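Polysaccharide deacetylase (Ammonifex degensii, PDB 4WCJ) probably removes N-acetyl groups from poly-beta-1,6-N-acetyl-D-glucosamine as a zinc-binding family 4 carbohydrate esterase. Local coordinates at residues Leu94-Gly100 with Pro118-Ile124. Residues are numbered along the deposited sequence; the frame is centred on the assembly and turned at random.
With ZN (zinc ion), chain B.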
loop_
_atom_site.group_PDB
_atom_site.type_symbol
_atom_site.label_atom_id
_atom_site.label_comp_id
_atom_site.label_asym_id
_atom_site.label_seq_id
_atom_site.Cartn_x
_atom_site.Cartn_y
_atom_site.Cartn_z
ATOM N N LEU A 94 -1.416 7.501 -6.305
ATOM C CA LEU A 94 -0.592 7.161 -5.153
ATOM C C LEU A 94 0.109 5.823 -5.380
ATOM O O LEU A 94 -0.534 4.820 -5.720
ATOM C CB LEU A 94 -1.438 7.095 -3.881
ATOM C CG LEU A 94 -0.718 6.648 -2.604
ATOM C CD1 LEU A 94 0.460 7.561 -2.291
ATOM C CD2 LEU A 94 -1.677 6.613 -1.432
ATOM N N VAL A 95 1.424 5.811 -5.200
ATOM C CA VAL A 95 2.199 4.578 -5.273
ATOM C C VAL A 95 2.236 3.901 -3.905
ATOM O O VAL A 95 2.555 4.542 -2.901
ATOM C CB VAL A 95 3.645 4.844 -5.758
ATOM C CG1 VAL A 95 4.461 3.560 -5.745
ATOM C CG2 VAL A 95 3.632 5.470 -7.141
ATOM N N THR A 96 1.874 2.618 -3.857
ATOM C CA THR A 96 1.988 1.846 -2.620
ATOM C C THR A 96 2.659 0.487 -2.845
ATOM O O THR A 96 2.573 -0.107 -3.933
ATOM C CB THR A 96 0.604 1.610 -1.937
ATOM O OG1 THR A 96 -0.107 0.553 -2.600
ATOM C CG2 THR A 96 -0.226 2.886 -1.920
ATOM N N PHE A 97 3.314 0.004 -1.793
ATOM C CA PHE A 97 3.922 -1.321 -1.761
ATOM C C PHE A 97 3.427 -2.105 -0.556
ATOM O O PHE A 97 3.346 -1.546 0.540
ATOM C CB PHE A 97 5.448 -1.228 -1.691
ATOM C CG PHE A 97 6.096 -0.884 -2.993
ATOM C CD1 PHE A 97 6.082 0.411 -3.465
ATOM C CD2 PHE A 97 6.720 -1.867 -3.743
ATOM C CE1 PHE A 97 6.686 0.728 -4.663
ATOM C CE2 PHE A 97 7.323 -1.555 -4.945
ATOM C CZ PHE A 97 7.300 -0.261 -5.408
ATOM N N ASP A 98 3.125 -3.388 -0.755
ATOM C CA ASP A 98 2.735 -4.295 0.338
ATOM C C ASP A 98 3.809 -5.313 0.692
ATOM O O ASP A 98 4.381 -5.914 -0.201
ATOM C CB ASP A 98 1.468 -5.077 -0.022
ATOM C CG ASP A 98 0.209 -4.246 0.092
ATOM O OD1 ASP A 98 0.308 -3.025 0.356
ATOM O OD2 ASP A 98 -0.881 -4.823 -0.103
ATOM N N ASP A 99 4.033 -5.470 2.001
ATOM C CA ASP A 99 4.692 -6.597 2.703
ATOM C C ASP A 99 5.973 -6.182 3.439
ATOM O O ASP A 99 6.064 -6.336 4.661
ATOM C CB ASP A 99 5.009 -7.779 1.777
ATOM C CG ASP A 99 3.754 -8.483 1.299
ATOM O OD1 ASP A 99 2.674 -8.114 1.778
ATOM O OD2 ASP A 99 3.851 -9.383 0.440
ATOM N N GLY A 100 6.955 -5.666 2.705
ATOM C CA GLY A 100 8.200 -5.256 3.325
ATOM C C GLY A 100 9.422 -5.794 2.601
ATOM O O GLY A 100 10.528 -5.791 3.151
ATOM N N PRO A 118 6.672 10.148 -3.962
ATOM C CA PRO A 118 6.274 9.619 -2.656
ATOM C C PRO A 118 5.673 8.223 -2.792
ATOM O O PRO A 118 5.233 7.847 -3.878
ATOM C CB PRO A 118 5.210 10.610 -2.171
ATOM C CG PRO A 118 5.132 11.693 -3.216
ATOM C CD PRO A 118 5.720 11.148 -4.465
ATOM N N PHE A 119 5.661 7.462 -1.707
ATOM C CA PHE A 119 4.988 6.173 -1.725
ATOM C C PHE A 119 4.597 5.732 -0.321
ATOM O O PHE A 119 5.194 6.151 0.670
ATOM C CB PHE A 119 5.864 5.109 -2.413
ATOM C CG PHE A 119 7.192 4.855 -1.735
ATOM C CD1 PHE A 119 8.219 5.787 -1.803
ATOM C CD2 PHE A 119 7.420 3.661 -1.065
ATOM C CE1 PHE A 119 9.432 5.548 -1.190
ATOM C CE2 PHE A 119 8.636 3.415 -0.455
ATOM C CZ PHE A 119 9.643 4.354 -0.524
ATOM N N LEU A 120 3.565 4.900 -0.242
ATOM C CA LEU A 120 3.130 4.338 1.022
ATOM C C LEU A 120 3.597 2.883 1.085
ATOM O O LEU A 120 3.294 2.089 0.197
ATOM C CB LEU A 120 1.604 4.427 1.165
ATOM C CG LEU A 120 1.023 4.795 2.538
ATOM C CD1 LEU A 120 -0.508 4.951 2.483
ATOM C CD2 LEU A 120 1.432 3.801 3.607
ATOM N N PHE A 121 4.329 2.542 2.138
ATOM C CA PHE A 121 4.893 1.204 2.311
ATOM C C PHE A 121 4.167 0.492 3.446
ATOM O O PHE A 121 4.411 0.807 4.623
ATOM C CB PHE A 121 6.389 1.317 2.618
ATOM C CG PHE A 121 7.182 0.048 2.395
ATOM C CD1 PHE A 121 6.630 -1.052 1.741
ATOM C CD2 PHE A 121 8.489 -0.042 2.877
ATOM C CE1 PHE A 121 7.384 -2.211 1.546
ATOM C CE2 PHE A 121 9.234 -1.203 2.691
ATOM C CZ PHE A 121 8.689 -2.273 2.022
ATOM N N PHE A 122 3.286 -0.447 3.101
ATOM C CA PHE A 122 2.548 -1.209 4.100
ATOM C C PHE A 122 3.361 -2.417 4.548
ATOM O O PHE A 122 3.489 -3.376 3.801
ATOM C CB PHE A 122 1.203 -1.675 3.538
ATOM C CG PHE A 122 0.260 -0.555 3.174
ATOM C CD1 PHE A 122 -0.526 0.053 4.146
ATOM C CD2 PHE A 122 0.138 -0.125 1.857
ATOM C CE1 PHE A 122 -1.414 1.065 3.801
ATOM C CE2 PHE A 122 -0.745 0.892 1.514
ATOM C CZ PHE A 122 -1.520 1.483 2.487
ATOM N N VAL A 123 3.901 -2.385 5.759
ATOM C CA VAL A 123 4.754 -3.478 6.196
ATOM C C VAL A 123 4.090 -4.438 7.184
ATOM O O VAL A 123 3.252 -4.048 7.999
ATOM C CB VAL A 123 6.064 -2.939 6.810
ATOM C CG1 VAL A 123 6.760 -2.006 5.815
ATOM C CG2 VAL A 123 5.824 -2.187 8.132
ATOM N N ILE A 124 4.457 -5.705 7.060
ATOM C CA ILE A 124 4.127 -6.727 8.040
ATOM C C ILE A 124 5.103 -6.533 9.187
ATOM O O ILE A 124 6.233 -7.025 9.150
ATOM C CB ILE A 124 4.247 -8.137 7.476
ATOM C CG1 ILE A 124 3.473 -8.250 6.162
ATOM C CG2 ILE A 124 3.726 -9.140 8.489
ATOM C CD1 ILE A 124 3.802 -9.476 5.382
HETATM ZN ZN ZN B . 0.576 -8.524 1.433
HETATM O O HOH W 1 2.782 8.462 -5.177
HETATM O O HOH W 2 -0.406 -7.592 -0.433
HETATM O O HOH W 3 1.236 -9.845 -0.255
#
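Leu120 sends its N-H to Val95 O (2.9 Å) and returns its own carbonyl to Phe97 N, the first exchange between two parallel strands. Phe122 repeats it two residues on, its N-H meeting Phe97 O almost head-on (C=O...N 175°) and its O taking Asp99 N, before Ile124 N reaches Asp99 O from 31° outside the carbonyl plane. At the Pro118 end of the pairing, a water accepts from Val95 N and donates to Pro118 O. On one face of the sheet, the Phe121 ring, with CG trans to N (chi1 -162°), turns in toward the neighbouring strand: CD1 packs on Phe97 CB (3.6 Å), CZ lies 3.3 Å from Gly100 CA, and Val123 CG1 sits over the ring centre. Cutting this ring back to an alanine is likely to open a gap between Phe97 and Gly100 and to take from helix 102-114, whose Val104 touches Phe97 and Phe121, part of its packing surface. That helix links the two strands in a right-handed beta-alpha-beta crossover of the deacetylase's beta/alpha barrel. On the other face, Phe122 CE2 abuts Thr96 CB (3.8 Å), while the Asp98 carboxylate stands nearly perpendicular to the ring, OD1 3.3 Å from CD2. Asp98 OD2 salt-bridges Arg245 and accepts from a zinc-bound water. At the C-terminal end of strand 91-99, Asp99 OD1 binds the zinc at 2.2 Å with His157, His162 and two waters; Ile124 CD1 lies alongside this carboxylate, 4.0 Å from OD1.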